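Local coordinates for protein alkylhalidase CmlS (Streptomyces venezuelae, PDB 3I3L) that is a flavin-dependent halogenase of chloramphenicol biosynthesis that holds FAD through a covalent flavin-aspartate bond, at residues Tyr300-Phe305 against Phe310-Asp315; Phe533-Leu538 against Leu550-Val555. All coordinates share one frame; numbering follows the deposited sequence.

Contact 1: Tyr300-Phe305 against Phe310-Asp315; sequences YDTEVF and FFLCGD. With FAD (flavin-adenine dinucleotide), chain B.
The hydroxyl of Y300 and the backbone carbonyl of D315 make a short hydrogen bond: OH of Y300 donates to O of D315 at 2.7 Å. The carbonyl oxygen lies off the edge of the phenol ring, in its plane, while the donor stands 28° out of the carbonyl plane. With CG set between the backbone N and the carbonyl carbon (chi1 53°), the ring swings over to this chain although its CB does not point there. S186 is a second partner of the hydroxyl, and R197 makes a cation-pi contact with the ring. A phenylalanine here would probably keep much of the ring packing but leave the D315 carbonyl and S186 without this hydroxyl, so that the turn at the cofactor is less firmly held. That turn follows strand 310-312 of the mostly parallel sheet, consistent with a Rossmann-type FAD-binding fold, and it delivers G314 and D315 to the cofactor. N of D315 donates to O1P of FAD at 3.0 Å, and the short D315 side chain takes a 2.7 Å bond at OD1 from the ribityl O3' of FAD. G314 has positive phi and passes so close to the phosphate that a CB would clash with O1P. Between the two ends, N of L312 meets O of F305 in a nearly straight bond of 2.9 Å (169° at the hydrogen). L312 also turns its branched end across the gap, where CD1 lies 3.4 Å from O of V304 and also touches CG2 of T302; the T302 hydroxyl is bonded to the A317 carbonyl, so a threonine serves both apolar and polar neighbours. Packing is looser at the far end, where the partly exposed V304 side chain meets F310 through CG1, 4.1 Å from CZ, the two crossing at about a right angle, and the neighbouring E303 lies in solvent.

Contact 2: Phe533-Leu538 against Leu550-Val555; sequences FGYKTL and LSTQIV
The first turns of helices 535-543 and 551-560 come together with their backbones well apart, the nearest CA atoms, those of L538 and S551, being 8.3 Å from each other, so side chains must bridge the space. V555 does most of this from the second helix. Its CG1 touches both CE1 of Y535 and CD2 of L538, each at 4.0 Å, and thus occupies the angle between an aromatic and an aliphatic neighbour one helical turn apart. Against the tyrosine the methyl arrives at the ring edge, near the ring plane, and the two side chains cross at about a right angle; CG2 of V555 also comes close to CE1. L538 instead runs past V555 in the opposite direction. A compact, branched valine suits this position because it offers two methyls without a long chain to accommodate. Y535 needs its length: with CG anti to the backbone N (chi1 -176°), the ring is carried across to the other helix, and its OH comes within 3.5 Å of OG1 of T552, at the partly exposed margin. L470 of helix 456-471 touches Y535, T552 and V555 together, while I524, F525 and L528 of helix 519-531 pack on L538. The contact therefore joins helices within the C-terminal domain. G534 takes the N-cap position of the first helix, and N of L538 donates to O of G534 at 3.1 Å. Since the close approaches of Y535 and L538 to V555 are all carbon to carbon, the pairing of these helix starts probably depends mainly on shape and the burial of apolar surface, with the Y535 and T552 hydroxyls meeting at one side.

Both segments of contact 1 precede those of contact 2 in the chain, and the two contacts lie in the FAD-binding domain and the CmlS C-terminal domain, respectively. Their centres are about 37 Å apart and their nearest atoms about 25 Å, so they do not touch, and they share no helix or strand. Contact 1 brings the end of strand 287-302, part of the large mixed sheet, beside strand 310-312 of the six-stranded sheet next to FAD. Contact 2 sits farther from the centre of the chain and pairs two helices far from the FAD site. One thus helps shape the cofactor pocket, whereas the other belongs to the interior of the C-terminal domain.

Contact 1: Tyr300-Phe305 against Phe310-Asp315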
loop_
_atom_site.group_PDB
_atom_site.type_symbol
_atom_site.label_atom_id
_atom_site.label_comp_id
_atom_site.label_asym_id
_atom_site.label_seq_id
_atom_site.Cartn_x
_atom_site.Cartn_y
_atom_site.Cartn_z
ATOM N N TYR A 300 9.791 7.966 -3.925
ATOM C CA TYR A 300 11.025 8.043 -3.120
ATOM C C TYR A 300 10.788 7.247 -1.836
ATOM O O TYR A 300 9.633 7.110 -1.383
ATOM C CB TYR A 300 11.302 9.497 -2.697
ATOM C CG TYR A 300 10.132 10.199 -1.996
ATOM C CD1 TYR A 300 9.851 9.963 -0.636
ATOM C CD2 TYR A 300 9.274 11.057 -2.705
ATOM C CE1 TYR A 300 8.827 10.631 0.010
ATOM C CE2 TYR A 300 8.204 11.731 -2.076
ATOM C CZ TYR A 300 7.987 11.496 -0.719
ATOM O OH TYR A 300 6.929 12.114 -0.139
ATOM N N ASP A 301 11.854 6.714 -1.240
ATOM C CA ASP A 301 11.749 6.287 0.162
ATOM C C ASP A 301 12.729 7.074 0.992
ATOM O O ASP A 301 13.072 8.216 0.604
ATOM C CB ASP A 301 11.912 4.727 0.303
ATOM C CG ASP A 301 13.230 4.230 -0.228
ATOM O OD1 ASP A 301 13.939 4.997 -0.932
ATOM O OD2 ASP A 301 13.554 3.057 0.031
ATOM N N THR A 302 13.191 6.494 2.122
ATOM C CA THR A 302 14.097 7.224 3.062
ATOM C C THR A 302 15.159 6.233 3.439
ATOM O O THR A 302 14.903 5.053 3.503
ATOM C CB THR A 302 13.493 7.517 4.462
ATOM O OG1 THR A 302 12.047 7.597 4.434
ATOM C CG2 THR A 302 14.068 8.665 5.044
ATOM N N GLU A 303 16.330 6.739 3.776
ATOM C CA GLU A 303 17.347 5.916 4.377
ATOM C C GLU A 303 16.877 5.474 5.767
ATOM O O GLU A 303 17.215 4.375 6.201
ATOM C CB GLU A 303 18.637 6.737 4.495
ATOM C CG GLU A 303 19.843 5.983 4.885
ATOM C CD GLU A 303 21.162 6.819 4.789
ATOM O OE1 GLU A 303 21.130 8.062 4.533
ATOM O OE2 GLU A 303 22.249 6.190 4.938
ATOM N N VAL A 304 16.105 6.330 6.444
ATOM C CA VAL A 304 15.696 6.129 7.853
ATOM C C VAL A 304 14.188 6.373 8.026
ATOM O O VAL A 304 13.724 7.476 7.867
ATOM C CB VAL A 304 16.528 7.055 8.835
ATOM C CG1 VAL A 304 16.293 6.700 10.338
ATOM C CG2 VAL A 304 18.072 6.919 8.564
ATOM N N PHE A 305 13.425 5.334 8.353
ATOM C CA PHE A 305 11.972 5.529 8.551
ATOM C C PHE A 305 11.713 5.972 10.009
ATOM O O PHE A 305 10.718 6.616 10.276
ATOM C CB PHE A 305 11.200 4.239 8.245
ATOM C CG PHE A 305 11.191 3.868 6.783
ATOM C CD1 PHE A 305 10.163 4.295 5.966
ATOM C CD2 PHE A 305 12.224 3.145 6.213
ATOM C CE1 PHE A 305 10.149 3.921 4.605
ATOM C CE2 PHE A 305 12.199 2.823 4.862
ATOM C CZ PHE A 305 11.200 3.197 4.082
ATOM N N PHE A 310 12.013 9.863 16.925
ATOM C CA PHE A 310 11.097 10.213 15.836
ATOM C C PHE A 310 10.690 9.006 14.966
ATOM O O PHE A 310 11.437 8.077 14.830
ATOM C CB PHE A 310 11.692 11.301 14.948
ATOM C CG PHE A 310 12.804 10.807 14.011
ATOM C CD1 PHE A 310 12.492 10.334 12.716
ATOM C CD2 PHE A 310 14.144 10.839 14.398
ATOM C CE1 PHE A 310 13.519 9.912 11.847
ATOM C CE2 PHE A 310 15.153 10.433 13.540
ATOM C CZ PHE A 310 14.844 9.967 12.264
ATOM N N PHE A 311 9.499 9.108 14.386
ATOM C CA PHE A 311 8.997 8.217 13.391
ATOM C C PHE A 311 8.477 9.087 12.233
ATOM O O PHE A 311 7.846 10.098 12.465
ATOM C CB PHE A 311 7.821 7.368 13.948
ATOM C CG PHE A 311 8.250 6.344 14.980
ATOM C CD1 PHE A 311 8.362 5.021 14.645
ATOM C CD2 PHE A 311 8.587 6.739 16.265
ATOM C CE1 PHE A 311 8.825 4.083 15.509
ATOM C CE2 PHE A 311 9.011 5.765 17.210
ATOM C CZ PHE A 311 9.137 4.465 16.838
ATOM N N LEU A 312 8.722 8.650 10.979
ATOM C CA LEU A 312 8.068 9.225 9.815
ATOM C C LEU A 312 6.927 8.308 9.380
ATOM O O LEU A 312 7.117 7.075 9.297
ATOM C CB LEU A 312 9.081 9.381 8.654
ATOM C CG LEU A 312 10.486 9.920 8.983
ATOM C CD1 LEU A 312 11.329 9.948 7.743
ATOM C CD2 LEU A 312 10.467 11.360 9.672
ATOM N N CYS A 313 5.744 8.885 9.087
ATOM C CA CYS A 313 4.588 8.100 8.654
ATOM C C CYS A 313 4.001 8.671 7.334
ATOM O O CYS A 313 4.041 9.886 7.119
ATOM C CB CYS A 313 3.465 8.138 9.725
ATOM S SG CYS A 313 3.944 7.496 11.338
ATOM N N GLY A 314 3.468 7.808 6.454
ATOM C CA GLY A 314 2.839 8.268 5.237
ATOM C C GLY A 314 3.826 8.931 4.284
ATOM O O GLY A 314 4.965 8.561 4.271
ATOM N N ASP A 315 3.372 9.927 3.511
ATOM C CA ASP A 315 4.238 10.528 2.475
ATOM C C ASP A 315 5.493 11.135 3.096
ATOM O O ASP A 315 6.499 11.294 2.414
ATOM C CB ASP A 315 3.504 11.611 1.677
ATOM C CG ASP A 315 2.435 11.061 0.750
ATOM O OD1 ASP A 315 2.190 9.837 0.693
ATOM O OD2 ASP A 315 1.777 11.872 0.126
HETATM P PA FAD B . -1.043 14.381 3.558
HETATM O O1A FAD B . -0.261 15.255 2.604
HETATM O O2A FAD B . -2.367 13.894 3.083
HETATM O O5B FAD B . -1.236 15.211 4.951
HETATM C C5B FAD B . -0.152 15.917 5.520
HETATM C C4B FAD B . -0.624 17.178 6.278
HETATM O O4B FAD B . 0.539 17.767 6.907
HETATM C C3B FAD B . -1.206 18.232 5.368
HETATM O O3B FAD B . -2.523 18.502 5.740
HETATM C C2B FAD B . -0.322 19.471 5.583
HETATM O O2B FAD B . -1.093 20.624 5.715
HETATM C C1B FAD B . 0.413 19.169 6.880
HETATM N N9A FAD B . 1.739 19.731 7.057
HETATM C C8A FAD B . 2.764 19.740 6.159
HETATM N N7A FAD B . 3.837 20.328 6.733
HETATM C C5A FAD B . 3.488 20.775 7.962
HETATM C C6A FAD B . 4.194 21.449 8.941
HETATM N N6A FAD B . 5.461 21.778 8.765
HETATM N N1A FAD B . 3.557 21.714 10.123
HETATM C C2A FAD B . 2.245 21.368 10.334
HETATM N N3A FAD B . 1.570 20.694 9.363
HETATM C C4A FAD B . 2.177 20.397 8.193
HETATM N N1 FAD B . -3.711 7.830 -2.301
HETATM C C2 FAD B . -4.755 6.924 -2.219
HETATM O O2 FAD B . -4.848 6.257 -1.197
HETATM N N3 FAD B . -5.641 6.760 -3.250
HETATM C C4 FAD B . -5.520 7.495 -4.400
HETATM O O4 FAD B . -6.372 7.338 -5.333
HETATM C C4X FAD B . -4.452 8.388 -4.508
HETATM N N5 FAD B . -4.311 9.151 -5.635
HETATM C C5X FAD B . -3.319 10.103 -5.688
HETATM C C6 FAD B . -3.159 10.882 -6.843
HETATM C C7 FAD B . -2.117 11.774 -6.921
HETATM C C7M FAD B . -1.928 12.642 -8.142
HETATM C C8 FAD B . -1.280 11.919 -5.819
HETATM C C8M FAD B . -0.210 12.936 -5.819
HETATM C C9 FAD B . -1.398 11.120 -4.677
HETATM C C9A FAD B . -2.447 10.214 -4.639
HETATM N N10 FAD B . -2.589 9.485 -3.494
HETATM C C10 FAD B . -3.547 8.544 -3.436
HETATM C "C1'" FAD B . -1.496 9.616 -2.489
HETATM C "C2'" FAD B . -2.066 10.037 -1.155
HETATM O "O2'" FAD B . -2.859 11.135 -1.365
HETATM C "C3'" FAD B . -1.055 10.296 -0.071
HETATM O "O3'" FAD B . -0.307 9.122 0.159
HETATM C "C4'" FAD B . -1.766 10.676 1.271
HETATM O "O4'" FAD B . -2.391 11.928 1.192
HETATM C "C5'" FAD B . -0.733 10.773 2.385
HETATM O "O5'" FAD B . -1.357 11.038 3.608
HETATM P P FAD B . -0.468 11.791 4.675
HETATM O O1P FAD B . 0.895 11.138 4.744
HETATM O O2P FAD B . -1.262 11.964 5.965
HETATM O O3P FAD B . -0.089 13.214 4.005
#

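Contact 2: Phe533-Leu538 against Leu550-Val555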
loop_
_atom_site.group_PDB
_atom_site.type_symbol
_atom_site.label_atom_id
_atom_site.label_comp_id
_atom_site.label_asym_id
_atom_site.label_seq_id
_atom_site.Cartn_x
_atom_site.Cartn_y
_atom_site.Cartn_z
ATOM N N PHE A 533 11.584 -34.784 3.637
ATOM C CA PHE A 533 10.283 -35.302 3.246
ATOM C C PHE A 533 9.528 -34.314 2.345
ATOM O O PHE A 533 9.957 -33.173 2.162
ATOM C CB PHE A 533 9.431 -35.759 4.439
ATOM C CG PHE A 533 9.328 -34.779 5.554
ATOM C CD1 PHE A 533 8.566 -33.613 5.411
ATOM C CD2 PHE A 533 9.934 -35.023 6.780
ATOM C CE1 PHE A 533 8.469 -32.708 6.429
ATOM C CE2 PHE A 533 9.817 -34.108 7.838
ATOM C CZ PHE A 533 9.073 -32.948 7.656
ATOM N N GLY A 534 8.422 -34.779 1.768
ATOM C CA GLY A 534 7.649 -34.015 0.812
ATOM C C GLY A 534 6.439 -33.295 1.404
ATOM O O GLY A 534 6.227 -33.274 2.631
ATOM N N TYR A 535 5.640 -32.727 0.516
ATOM C CA TYR A 535 4.426 -31.973 0.903
ATOM C C TYR A 535 3.459 -32.769 1.794
ATOM O O TYR A 535 3.045 -32.291 2.850
ATOM C CB TYR A 535 3.671 -31.541 -0.349
ATOM C CG TYR A 535 2.459 -30.681 -0.044
ATOM C CD1 TYR A 535 2.607 -29.451 0.632
ATOM C CD2 TYR A 535 1.176 -31.074 -0.465
ATOM C CE1 TYR A 535 1.516 -28.639 0.902
ATOM C CE2 TYR A 535 0.073 -30.278 -0.207
ATOM C CZ TYR A 535 0.255 -29.065 0.479
ATOM O OH TYR A 535 -0.804 -28.286 0.762
ATOM N N LYS A 536 3.119 -33.995 1.382
ATOM C CA LYS A 536 2.171 -34.792 2.151
ATOM C C LYS A 536 2.589 -34.924 3.616
ATOM O O LYS A 536 1.773 -34.770 4.509
ATOM C CB LYS A 536 1.967 -36.182 1.495
ATOM C CG LYS A 536 1.167 -36.126 0.190
ATOM C CD LYS A 536 1.298 -37.461 -0.585
ATOM C CE LYS A 536 0.540 -37.366 -1.915
ATOM N NZ LYS A 536 0.497 -38.675 -2.619
ATOM N N THR A 537 3.867 -35.207 3.872
ATOM C CA THR A 537 4.307 -35.344 5.234
ATOM C C THR A 537 4.230 -34.006 5.960
ATOM O O THR A 537 3.840 -33.924 7.126
ATOM C CB THR A 537 5.769 -35.867 5.340
ATOM O OG1 THR A 537 5.877 -37.199 4.778
ATOM C CG2 THR A 537 6.181 -35.884 6.837
ATOM N N LEU A 538 4.654 -32.949 5.292
ATOM C CA LEU A 538 4.633 -31.626 5.923
ATOM C C LEU A 538 3.194 -31.224 6.361
ATOM O O LEU A 538 2.957 -30.821 7.500
ATOM C CB LEU A 538 5.226 -30.599 4.963
ATOM C CG LEU A 538 5.387 -29.172 5.516
ATOM C CD1 LEU A 538 5.924 -29.119 6.935
ATOM C CD2 LEU A 538 6.273 -28.404 4.571
ATOM N N LEU A 550 -4.056 -23.449 8.477
ATOM C CA LEU A 550 -3.031 -22.582 7.849
ATOM C C LEU A 550 -2.015 -23.300 6.912
ATOM O O LEU A 550 -1.438 -22.685 6.020
ATOM C CB LEU A 550 -2.246 -21.795 8.907
ATOM C CG LEU A 550 -2.854 -20.990 10.079
ATOM C CD1 LEU A 550 -4.193 -20.345 9.729
ATOM C CD2 LEU A 550 -2.892 -21.813 11.402
ATOM N N SER A 551 -1.820 -24.597 7.113
ATOM C CA SER A 551 -0.762 -25.343 6.452
ATOM C C SER A 551 -0.462 -24.968 4.997
ATOM O O SER A 551 0.718 -24.811 4.637
ATOM C CB SER A 551 -0.973 -26.843 6.646
ATOM O OG SER A 551 -2.087 -27.296 5.920
ATOM N N THR A 552 -1.476 -24.749 4.167
ATOM C CA THR A 552 -1.200 -24.371 2.793
ATOM C C THR A 552 -0.516 -22.994 2.699
ATOM O O THR A 552 0.373 -22.748 1.847
ATOM C CB THR A 552 -2.453 -24.382 1.955
ATOM O OG1 THR A 552 -2.967 -25.721 1.916
ATOM C CG2 THR A 552 -2.167 -23.920 0.558
ATOM N N GLN A 553 -0.944 -22.089 3.571
ATOM C CA GLN A 553 -0.428 -20.719 3.566
ATOM C C GLN A 553 0.995 -20.762 4.127
ATOM O O GLN A 553 1.893 -20.120 3.616
ATOM C CB GLN A 553 -1.324 -19.802 4.421
ATOM C CG GLN A 553 -2.723 -19.532 3.867
ATOM C CD GLN A 553 -3.686 -20.735 4.015
ATOM O OE1 GLN A 553 -3.302 -21.858 4.426
ATOM N NE2 GLN A 553 -4.945 -20.501 3.659
ATOM N N ILE A 554 1.181 -21.568 5.159
ATOM C CA ILE A 554 2.467 -21.696 5.812
ATOM C C ILE A 554 3.537 -22.198 4.826
ATOM O O ILE A 554 4.598 -21.604 4.716
ATOM C CB ILE A 554 2.361 -22.564 7.085
ATOM C CG1 ILE A 554 1.608 -21.795 8.171
ATOM C CG2 ILE A 554 3.732 -22.940 7.611
ATOM C CD1 ILE A 554 1.377 -22.556 9.441
ATOM N N VAL A 555 3.241 -23.241 4.049
ATOM C CA VAL A 555 4.258 -23.709 3.142
ATOM C C VAL A 555 4.450 -22.780 1.952
ATOM O O VAL A 555 5.581 -22.620 1.476
ATOM C CB VAL A 555 4.209 -25.273 2.736
ATOM C CG1 VAL A 555 3.211 -26.089 3.544
ATOM C CG2 VAL A 555 4.047 -25.431 1.278
#